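PDB 3BAL: acetylacetone-cleaving enzyme from Acinetobacter johnsonii, which cleaves acetylacetone with one equivalent of molecular oxygen, yielding methylglyoxal and acetate, as an iron-dependent homotetrameric dioxygenase of the cupin superfamily. Local coordinates for residues 14-19 with 36-41; 20-25 with 143-148. All coordinates share one frame; numbering follows the deposited sequence.

Contact 1: residues 14-19 with 36-41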
# COMPACT_ATOMS: atom_id res chain seq x y z
N VAL A 14 17.06 3.80 13.03
CA VAL A 14 16.69 3.64 14.43
C VAL A 14 17.48 2.50 15.09
O VAL A 14 17.26 1.34 14.75
CB VAL A 14 15.18 3.31 14.60
CG1 VAL A 14 14.84 3.19 16.09
CG2 VAL A 14 14.31 4.36 13.92
N LYS A 15 18.38 2.84 16.01
CA LYS A 15 19.15 1.81 16.71
C LYS A 15 18.21 1.16 17.73
O LYS A 15 17.50 1.86 18.45
CB LYS A 15 20.36 2.41 17.43
CG LYS A 15 21.27 1.39 18.14
CD LYS A 15 21.94 0.44 17.14
CE LYS A 15 22.86 -0.58 17.83
NZ LYS A 15 22.14 -1.51 18.76
N ILE A 16 18.21 -0.17 17.80
CA ILE A 16 17.35 -0.86 18.75
C ILE A 16 18.14 -1.21 20.01
O ILE A 16 18.96 -2.13 20.00
CB ILE A 16 16.78 -2.15 18.12
CG1 ILE A 16 16.03 -1.79 16.83
CG2 ILE A 16 15.86 -2.87 19.12
CD1 ILE A 16 15.56 -2.98 16.01
N SER A 17 17.87 -0.49 21.09
CA SER A 17 18.58 -0.70 22.35
C SER A 17 17.69 -1.36 23.41
O SER A 17 16.48 -1.14 23.44
CB SER A 17 19.09 0.64 22.87
OG SER A 17 19.75 1.35 21.84
N ASP A 18 18.31 -2.15 24.28
CA ASP A 18 17.56 -2.82 25.33
C ASP A 18 16.85 -1.83 26.23
O ASP A 18 15.73 -2.08 26.68
CB ASP A 18 18.48 -3.70 26.17
CG ASP A 18 18.92 -4.93 25.43
OD1 ASP A 18 18.25 -5.30 24.44
OD2 ASP A 18 19.93 -5.55 25.84
N ASN A 19 17.51 -0.70 26.47
CA ASN A 19 16.99 0.36 27.33
C ASN A 19 15.68 0.99 26.90
O ASN A 19 15.02 1.63 27.71
CB ASN A 19 18.03 1.48 27.44
CG ASN A 19 19.26 1.05 28.19
OD1 ASN A 19 20.25 1.78 28.25
ND2 ASN A 19 19.21 -0.15 28.78
N GLN A 36 8.72 -1.93 21.47
CA GLN A 36 9.30 -0.70 20.94
C GLN A 36 8.66 -0.39 19.59
O GLN A 36 8.63 -1.24 18.70
CB GLN A 36 10.81 -0.83 20.69
CG GLN A 36 11.70 -0.61 21.90
CD GLN A 36 13.16 -0.42 21.51
OE1 GLN A 36 13.48 0.47 20.71
NE2 GLN A 36 14.04 -1.25 22.06
N LEU A 37 8.13 0.83 19.45
CA LEU A 37 7.56 1.27 18.19
C LEU A 37 8.78 1.76 17.40
O LEU A 37 9.56 2.57 17.90
CB LEU A 37 6.57 2.43 18.42
CG LEU A 37 5.90 2.99 17.15
CD1 LEU A 37 5.07 1.91 16.46
CD2 LEU A 37 5.03 4.17 17.53
N LEU A 38 8.93 1.26 16.17
CA LEU A 38 10.08 1.60 15.33
C LEU A 38 9.81 2.61 14.21
O LEU A 38 10.69 3.39 13.85
CB LEU A 38 10.65 0.32 14.70
CG LEU A 38 11.14 -0.75 15.68
CD1 LEU A 38 11.47 -2.02 14.93
CD2 LEU A 38 12.36 -0.23 16.44
N HIS A 39 8.59 2.58 13.67
CA HIS A 39 8.24 3.49 12.58
C HIS A 39 6.74 3.60 12.33
O HIS A 39 5.98 2.64 12.52
CB HIS A 39 8.94 3.04 11.29
CG HIS A 39 8.52 3.81 10.07
ND1 HIS A 39 7.51 3.38 9.24
CD2 HIS A 39 8.99 4.96 9.53
CE1 HIS A 39 7.37 4.24 8.24
NE2 HIS A 39 8.26 5.21 8.40
N SER A 40 6.33 4.78 11.88
CA SER A 40 4.94 5.05 11.57
C SER A 40 4.86 5.77 10.23
O SER A 40 5.60 6.71 9.98
CB SER A 40 4.33 5.90 12.69
OG SER A 40 3.03 6.33 12.36
N SER A 41 3.99 5.30 9.34
CA SER A 41 3.78 5.93 8.04
C SER A 41 2.35 6.48 8.06
O SER A 41 1.39 5.77 7.74
CB SER A 41 3.95 4.91 6.91
OG SER A 41 5.28 4.89 6.41
O HOH W 1 15.90 1.55 20.74

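Contact 2: residues 20-25 with 143-148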
# COMPACT_ATOMS: atom_id res chain seq x y z
N ASN A 20 15.30 0.82 25.64
CA ASN A 20 14.07 1.43 25.14
C ASN A 20 12.82 0.58 25.08
O ASN A 20 11.78 1.04 24.62
CB ASN A 20 14.32 2.08 23.78
CG ASN A 20 15.25 3.26 23.88
OD1 ASN A 20 15.30 3.94 24.92
ND2 ASN A 20 15.98 3.53 22.81
N TYR A 21 12.91 -0.67 25.53
CA TYR A 21 11.73 -1.51 25.54
C TYR A 21 10.88 -1.06 26.73
O TYR A 21 11.42 -0.85 27.83
CB TYR A 21 12.11 -2.99 25.69
CG TYR A 21 12.61 -3.64 24.41
CD1 TYR A 21 13.97 -3.65 24.07
CD2 TYR A 21 11.71 -4.26 23.53
CE1 TYR A 21 14.43 -4.26 22.90
CE2 TYR A 21 12.16 -4.87 22.35
CZ TYR A 21 13.51 -4.87 22.05
OH TYR A 21 13.94 -5.48 20.89
N VAL A 22 9.58 -0.89 26.52
CA VAL A 22 8.67 -0.48 27.59
C VAL A 22 7.54 -1.50 27.72
O VAL A 22 7.28 -2.25 26.78
CB VAL A 22 8.04 0.92 27.32
CG1 VAL A 22 9.12 1.98 27.24
CG2 VAL A 22 7.21 0.89 26.04
N PRO A 23 6.86 -1.54 28.88
CA PRO A 23 5.76 -2.48 29.07
C PRO A 23 4.63 -2.23 28.06
O PRO A 23 4.24 -1.09 27.83
CB PRO A 23 5.32 -2.22 30.51
CG PRO A 23 6.58 -1.76 31.17
CD PRO A 23 7.16 -0.82 30.13
N PHE A 24 4.12 -3.31 27.47
CA PHE A 24 3.02 -3.24 26.51
C PHE A 24 1.75 -3.10 27.37
O PHE A 24 1.65 -3.75 28.41
CB PHE A 24 2.97 -4.53 25.69
CG PHE A 24 2.04 -4.47 24.51
CD1 PHE A 24 2.36 -3.72 23.39
CD2 PHE A 24 0.84 -5.18 24.53
CE1 PHE A 24 1.50 -3.65 22.30
CE2 PHE A 24 -0.03 -5.12 23.44
CZ PHE A 24 0.30 -4.36 22.32
N PRO A 25 0.78 -2.27 26.94
CA PRO A 25 -0.45 -2.10 27.74
C PRO A 25 -1.12 -3.38 28.24
O PRO A 25 -1.38 -4.31 27.48
CB PRO A 25 -1.35 -1.26 26.83
CG PRO A 25 -0.81 -1.52 25.46
CD PRO A 25 0.67 -1.55 25.66
N GLY A 143 0.67 6.83 20.24
CA GLY A 143 0.20 7.45 21.46
C GLY A 143 0.56 6.65 22.71
O GLY A 143 0.99 7.21 23.72
N ALA A 144 0.38 5.33 22.63
CA ALA A 144 0.69 4.44 23.74
C ALA A 144 2.19 4.37 23.99
O ALA A 144 2.64 4.28 25.13
CB ALA A 144 0.15 3.04 23.45
N TRP A 145 2.96 4.40 22.90
CA TRP A 145 4.41 4.34 22.96
C TRP A 145 5.01 5.56 23.65
O TRP A 145 5.80 5.43 24.58
CB TRP A 145 4.96 4.21 21.54
CG TRP A 145 6.43 4.51 21.42
CD1 TRP A 145 7.00 5.56 20.75
CD2 TRP A 145 7.52 3.75 21.95
NE1 TRP A 145 8.37 5.50 20.83
CE2 TRP A 145 8.72 4.39 21.56
CE3 TRP A 145 7.60 2.58 22.72
CZ2 TRP A 145 9.98 3.91 21.92
CZ3 TRP A 145 8.86 2.10 23.07
CH2 TRP A 145 10.03 2.76 22.67
N LEU A 146 4.62 6.75 23.18
CA LEU A 146 5.12 8.01 23.72
C LEU A 146 4.62 8.29 25.13
O LEU A 146 5.30 8.94 25.92
CB LEU A 146 4.70 9.17 22.81
CG LEU A 146 5.20 9.15 21.37
CD1 LEU A 146 4.64 10.35 20.63
CD2 LEU A 146 6.71 9.18 21.36
N ALA A 147 3.42 7.81 25.44
CA ALA A 147 2.84 8.00 26.76
C ALA A 147 3.58 7.17 27.80
O ALA A 147 3.87 7.64 28.90
CB ALA A 147 1.37 7.62 26.74
N THR A 148 3.90 5.93 27.43
CA THR A 148 4.61 5.02 28.32
C THR A 148 6.08 5.38 28.36
O THR A 148 6.71 5.38 29.42
CB THR A 148 4.46 3.56 27.84
OG1 THR A 148 3.06 3.22 27.80
CG2 THR A 148 5.18 2.61 28.79
O HOH W 2 3.26 1.01 25.92

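Contact 1: residues 14-19 with 36-41
Ile16 and Leu38 form the tightly packed part of this contact: CG1 of Ile16 lies 4.0 Å from CD2 of Leu38, the two side chains crossing at about a right angle. The same Leu38 methyl faces CG1 of Val14 at 4.2 Å, while the other Val14 branch, CG2, comes 3.7 Å from the carbonyl O of Leu38. Chi1 of Leu38 (-60°) sets CG anti to the carbonyl carbon, and beyond it CD2 is the methyl that meets both Ile16 and Val14. The backbones of Leu38 and His39 both hydrogen-bond to that of Thr48, two residues opposite one, which makes a classic beta bulge in strand 34-41. Tyr95 and Phe71 of the second subunit pack on Val14 and Ile16, and Val14 and Lys15 form an antiparallel ladder with a strand of that subunit.

The looser, water-bearing side lies at Gln36 and Ser17. The Gln36 chain is extended beyond CG, and its NE2 reaches the O of Ser17 at 2.8 Å, but an N-H...O angle of only 119° makes this hydrogen bond weak. NE2 also lies 3.8 Å from CG2 of Ile16. A water accepts from N of Ser17 and lies within bonding distance of Gln36 OE1 (2.7 Å) and Lys15 O (2.8 Å). This chemistry is consistent with the buried Gln36 amide fixing the loop after strand 12-15 mainly through shared water.

Contact 2: residues 20-25 with 143-148
Val22 and Trp145 supply the apolar part of this contact. CG2 of Val22 lies 3.6 Å from CZ3 of Trp145, and the two side chains cross at about a right angle, the methyl approaching the six-membered ring obliquely. Val22 also meets the helix at Thr148, whose CG2 is 3.6 Å from CB of Val22. This methyl is anti to the backbone N, with OG1 anti to the carbonyl carbon (chi1 -59°), and it further borders the Pro23 ring, 4.2 Å from CD.

A second kind of contact is polar atom against ring edge: the carbonyl O of Asn20 lies near the plane of the indole, 3.1 Å from CH2 of Trp145. Elsewhere on this residue, Tyr3 of the third subunit makes an edge-to-face contact with the indole.

Hydrogen bonding across the contact goes through water. One water donates to O of Pro23 (3.0 Å) and to OG1 of Thr148 (2.9 Å). The Thr148 hydroxyl in turn donates to O of Ala144 (2.9 Å), with a C=O...donor angle of 159° and the donor tilted 17° from the carbonyl plane; N of Thr148 gives that oxygen a second bond. Thr148 thus splits its roles, methyl against strand 22-23, outermost in its sheet within the chain, and hydroxyl toward helix and water, so across this contact the helix is held by apolar packing, a carbonyl at the indole edge and a water bridge, with no direct hydrogen bond.

The centres of contacts 1 and 2 are about 11 Å apart, and the two touch around Gln36 and Leu37: CA of Gln36 lies 3.6 Å from CZ3 of Trp145. Along the chain the segments alternate, 14-19, 20-25, 36-41, 143-148, with 20-25 following 14-19 directly. Strands 22-23 and 34-41 are antiparallel neighbours in one six-stranded sheet of the jelly roll, with 22-23 outermost within the chain. Contact 1 brings the end of strand 12-15 and the loop after it against this sheet, contact 2 the C-terminal helix 138-148. Both thus meet the same part of strand 34-41, so a sheet inside the subunit, the C-terminal helix and the subunit interfaces come together here.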